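Local atomic coordinates of mundticin KS immunity protein (Enterococcus mundtii, PDB entry 2ZRR), a protein that contributes to the self-protection of its bacteriocin-producing host, probably against mundticin KS, as a small antiparallel four-helix-bundle immunity protein. Residues A[47-51]-A[52-56]; A[61-64]-A[65-69]. All blocks are in the same frame, centred on the assembly; numbering follows the deposited sequence.

Coming from the N terminus, helix 33-48 ends in contact 1, where 47-51 and 52-56 close the short loop, residues 49-54, between it and helix 55-70. Contact 2 follows within that second helix, where 61-64 and 65-69 are successive turns, so it closes no loop larger than a helical turn. The two lie in series, neither nesting nor crossing, with centres about 16 Å apart. They nevertheless meet in space: Leu48 of contact 1 packs against Leu61 of contact 2, joining the end of helix 33-48 to the middle of its neighbour. Contact 2 then carries the connection onward, because Tyr64 also faces helix 75-90.

Contact 1: A[47-51]-A[52-56]; sequences DLEID and LGNES
The carboxylate of Asp51 and the side-chain amide of Asn54 stand almost upright against each other, their planes 75° apart, and neither lies flat on the other. The backbone N of Asn54 comes to Asp51 OD2 from above the carboxylate plane, 52° out of it, in a hydrogen bond of 3.0 Å. The other oxygen, Asp51 OD1, takes Gly53 N at a modelled 2.5 Å, so short that its exact length is doubtful. As modelled, the carboxylate receives two successive backbone N-H groups, each through its own oxygen. If that short bond is real, it makes 51-53 an Asx turn, here leading into helix 55-70. Asn54 holds the N-cap position of that helix, yet its side chain makes no capping bond. Its amide reaches back instead, where ND2 gives a weak hydrogen bond to Glu49 O at 2.7 Å. Glu49, with positive phi, is the first residue to leave helix 33-48, and the weak bond spans from there to the start of helix 55-70. Asn54 OD1 lies 2.8 Å from Asp51 OD2, two acceptors whose closeness is probably unfavourable. Ile50 and Glu55 run alongside each other, pointing the same way, with Ile50 CG2 3.8 Å from Glu55 OE1. A bend at chi2 (-21°) turns the glutamate chain back on itself, and its OE1 also forms a long, weak ion pair with Arg58. Leu48 is buried against Leu97, Arg58 and Leu61, while Asn54 touches Val95.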
loop_
_atom_site.group_PDB
_atom_site.type_symbol
_atom_site.label_atom_id
_atom_site.label_comp_id
_atom_site.label_asym_id
_atom_site.label_seq_id
_atom_site.Cartn_x
_atom_site.Cartn_y
_atom_site.Cartn_z
ATOM N N ASP A 47 8.279 3.037 -7.199
ATOM C CA ASP A 47 8.579 1.962 -8.130
ATOM C C ASP A 47 7.498 1.663 -9.156
ATOM O O ASP A 47 7.796 1.302 -10.288
ATOM C CB ASP A 47 8.888 0.684 -7.349
ATOM C CG ASP A 47 9.757 -0.277 -8.133
ATOM O OD1 ASP A 47 9.217 -1.268 -8.668
ATOM O OD2 ASP A 47 10.980 -0.035 -8.215
ATOM N N LEU A 48 6.243 1.808 -8.756
ATOM C CA LEU A 48 5.116 1.520 -9.633
ATOM C C LEU A 48 5.036 2.275 -10.956
ATOM O O LEU A 48 4.526 1.729 -11.936
ATOM C CB LEU A 48 3.810 1.718 -8.868
ATOM C CG LEU A 48 3.405 0.522 -8.008
ATOM C CD1 LEU A 48 2.241 0.903 -7.125
ATOM C CD2 LEU A 48 3.040 -0.647 -8.911
ATOM N N GLU A 49 5.516 3.513 -11.001
ATOM C CA GLU A 49 5.451 4.292 -12.241
ATOM C C GLU A 49 4.020 4.747 -12.556
ATOM O O GLU A 49 3.071 3.948 -12.535
ATOM C CB GLU A 49 5.992 3.480 -13.435
ATOM C CG GLU A 49 4.908 3.034 -14.448
ATOM C CD GLU A 49 5.472 2.451 -15.743
ATOM O OE1 GLU A 49 4.916 1.440 -16.239
ATOM O OE2 GLU A 49 6.466 3.009 -16.266
ATOM N N ILE A 50 3.880 6.035 -12.857
ATOM C CA ILE A 50 2.588 6.623 -13.186
ATOM C C ILE A 50 2.178 6.141 -14.569
ATOM O O ILE A 50 2.784 6.518 -15.570
ATOM C CB ILE A 50 2.666 8.170 -13.162
ATOM C CG1 ILE A 50 2.918 8.645 -11.728
ATOM C CG2 ILE A 50 1.372 8.781 -13.710
ATOM C CD1 ILE A 50 3.781 9.887 -11.611
ATOM N N ASP A 51 1.160 5.289 -14.615
ATOM C CA ASP A 51 0.673 4.743 -15.876
ATOM C C ASP A 51 -0.814 4.409 -15.763
ATOM O O ASP A 51 -1.328 4.205 -14.666
ATOM C CB ASP A 51 1.499 3.503 -16.256
ATOM C CG ASP A 51 0.663 2.246 -16.373
ATOM O OD1 ASP A 51 -0.009 2.071 -17.412
ATOM O OD2 ASP A 51 0.679 1.426 -15.432
ATOM N N LEU A 52 -1.506 4.372 -16.897
ATOM C CA LEU A 52 -2.936 4.080 -16.908
ATOM C C LEU A 52 -3.238 2.704 -16.326
ATOM O O LEU A 52 -4.339 2.455 -15.832
ATOM C CB LEU A 52 -3.481 4.164 -18.342
ATOM C CG LEU A 52 -3.553 5.541 -19.021
ATOM C CD1 LEU A 52 -4.216 5.390 -20.399
ATOM C CD2 LEU A 52 -4.331 6.533 -18.143
ATOM N N GLY A 53 -2.246 1.821 -16.381
ATOM C CA GLY A 53 -2.405 0.469 -15.879
ATOM C C GLY A 53 -2.552 0.336 -14.377
ATOM O O GLY A 53 -3.471 -0.338 -13.909
ATOM N N ASN A 54 -1.658 0.965 -13.616
ATOM C CA ASN A 54 -1.717 0.879 -12.160
ATOM C C ASN A 54 -2.146 2.143 -11.423
ATOM O O ASN A 54 -1.733 2.355 -10.287
ATOM C CB ASN A 54 -0.365 0.424 -11.590
ATOM C CG ASN A 54 0.803 0.770 -12.487
ATOM O OD1 ASN A 54 1.360 -0.106 -13.151
ATOM N ND2 ASN A 54 1.193 2.041 -12.503
ATOM N N GLU A 55 -2.977 2.978 -12.039
ATOM C CA GLU A 55 -3.408 4.205 -11.370
ATOM C C GLU A 55 -4.259 3.904 -10.135
ATOM O O GLU A 55 -4.110 4.540 -9.092
ATOM C CB GLU A 55 -4.183 5.109 -12.341
ATOM C CG GLU A 55 -3.509 6.464 -12.617
ATOM C CD GLU A 55 -2.517 6.873 -11.528
ATOM O OE1 GLU A 55 -1.300 6.927 -11.819
ATOM O OE2 GLU A 55 -2.951 7.140 -10.382
ATOM N N SER A 56 -5.142 2.922 -10.249
ATOM C CA SER A 56 -6.003 2.556 -9.131
ATOM C C SER A 56 -5.193 2.107 -7.919
ATOM O O SER A 56 -5.515 2.459 -6.789
ATOM C CB SER A 56 -6.967 1.445 -9.553
ATOM O OG SER A 56 -7.304 1.558 -10.928
#

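Contact 2: A[61-64]-A[65-69]; sequences LGSY and LKKLK
Lys67 NZ donates a 2.6 Å hydrogen bond to Ser63 OG, one helical turn earlier. The same ammonium group lies over a face of the Tyr64 ring, 4.1 Å from NZ to the ring centroid and 18° off the normal, a cation-pi interaction. Further back along the lysine, CD covers that face too, 3.7 Å above the plane and offset toward the rim, in a CH-pi contact. The Lys67 chain runs extended until a bend at chi4 (90°) swings NZ toward the serine, so one side chain reaches the residues four and three places before it. Tyr64 is steadied at its far end as well: its OH is hydrogen-bonded to Glu85 of helix 75-90. Beneath these side chains the backbone keeps its helical ladder, with Leu68 N bonded to Tyr64 O at 2.8 Å and Leu65 N to Leu61 O at 3.0 Å. Leu68 is buried against Ile41 of helix 33-48, whereas Tyr64 meets Val78, Arg81 and Met82 of helix 75-90, where Leu61 also touches Met82. Packing of one helix on two neighbours in this way is how the antiparallel four-helix bundle of this protein is built.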
loop_
_atom_site.group_PDB
_atom_site.type_symbol
_atom_site.label_atom_id
_atom_site.label_comp_id
_atom_site.label_asym_id
_atom_site.label_seq_id
_atom_site.Cartn_x
_atom_site.Cartn_y
_atom_site.Cartn_z
ATOM N N LEU A 61 -2.649 3.170 -2.582
ATOM C CA LEU A 61 -1.378 3.303 -1.892
ATOM C C LEU A 61 -1.185 4.729 -1.440
ATOM O O LEU A 61 -0.816 4.974 -0.292
ATOM C CB LEU A 61 -0.234 2.918 -2.821
ATOM C CG LEU A 61 -0.202 1.438 -3.199
ATOM C CD1 LEU A 61 0.896 1.194 -4.225
ATOM C CD2 LEU A 61 0.025 0.600 -1.944
ATOM N N GLY A 62 -1.424 5.665 -2.358
ATOM C CA GLY A 62 -1.259 7.075 -2.050
ATOM C C GLY A 62 -2.239 7.515 -0.987
ATOM O O GLY A 62 -1.894 8.264 -0.073
ATOM N N SER A 63 -3.466 7.027 -1.096
ATOM C CA SER A 63 -4.497 7.370 -0.128
ATOM C C SER A 63 -4.152 6.884 1.284
ATOM O O SER A 63 -4.303 7.628 2.259
ATOM C CB SER A 63 -5.840 6.782 -0.559
ATOM O OG SER A 63 -6.729 6.706 0.547
ATOM N N TYR A 64 -3.682 5.644 1.406
ATOM C CA TYR A 64 -3.354 5.132 2.727
ATOM C C TYR A 64 -2.092 5.718 3.323
ATOM O O TYR A 64 -1.943 5.761 4.550
ATOM C CB TYR A 64 -3.310 3.610 2.704
ATOM C CG TYR A 64 -4.693 3.065 2.891
ATOM C CD1 TYR A 64 -5.544 2.894 1.801
ATOM C CD2 TYR A 64 -5.196 2.818 4.170
ATOM C CE1 TYR A 64 -6.866 2.493 1.977
ATOM C CE2 TYR A 64 -6.514 2.420 4.362
ATOM C CZ TYR A 64 -7.349 2.261 3.261
ATOM O OH TYR A 64 -8.667 1.876 3.445
ATOM N N LEU A 65 -1.191 6.199 2.469
ATOM C CA LEU A 65 0.021 6.818 2.973
ATOM C C LEU A 65 -0.392 8.073 3.749
ATOM O O LEU A 65 0.106 8.325 4.851
ATOM C CB LEU A 65 0.963 7.179 1.823
ATOM C CG LEU A 65 2.190 8.014 2.209
ATOM C CD1 LEU A 65 3.051 7.271 3.218
ATOM C CD2 LEU A 65 2.987 8.330 0.957
ATOM N N LYS A 66 -1.315 8.859 3.198
ATOM C CA LYS A 66 -1.745 10.056 3.918
ATOM C C LYS A 66 -2.561 9.689 5.160
ATOM O O LYS A 66 -2.450 10.344 6.197
ATOM C CB LYS A 66 -2.549 10.996 3.009
ATOM C CG LYS A 66 -3.536 10.315 2.116
ATOM C CD LYS A 66 -4.587 11.304 1.647
ATOM C CE LYS A 66 -5.989 10.846 2.038
ATOM N NZ LYS A 66 -5.957 9.766 3.073
ATOM N N LYS A 67 -3.376 8.642 5.066
ATOM C CA LYS A 67 -4.163 8.206 6.224
ATOM C C LYS A 67 -3.230 7.817 7.358
ATOM O O LYS A 67 -3.522 8.091 8.521
ATOM C CB LYS A 67 -5.036 7.000 5.879
ATOM C CG LYS A 67 -6.294 7.330 5.105
ATOM C CD LYS A 67 -7.160 6.094 4.934
ATOM C CE LYS A 67 -8.388 6.390 4.086
ATOM N NZ LYS A 67 -8.134 6.167 2.638
ATOM N N LEU A 68 -2.107 7.178 7.013
ATOM C CA LEU A 68 -1.114 6.749 8.008
ATOM C C LEU A 68 -0.492 7.937 8.744
ATOM O O LEU A 68 -0.296 7.913 9.960
ATOM C CB LEU A 68 -0.002 5.932 7.329
ATOM C CG LEU A 68 -0.326 4.473 7.028
ATOM C CD1 LEU A 68 0.734 3.888 6.117
ATOM C CD2 LEU A 68 -0.393 3.685 8.330
ATOM N N LYS A 69 -0.179 8.987 7.999
ATOM C CA LYS A 69 0.430 10.159 8.596
ATOM C C LYS A 69 -0.533 11.103 9.302
ATOM O O LYS A 69 -0.168 11.712 10.303
ATOM C CB LYS A 69 1.181 10.937 7.525
ATOM C CG LYS A 69 1.861 10.050 6.510
ATOM C CD LYS A 69 2.446 10.875 5.387
ATOM C CE LYS A 69 3.946 10.799 5.359
ATOM N NZ LYS A 69 4.368 10.099 4.118
#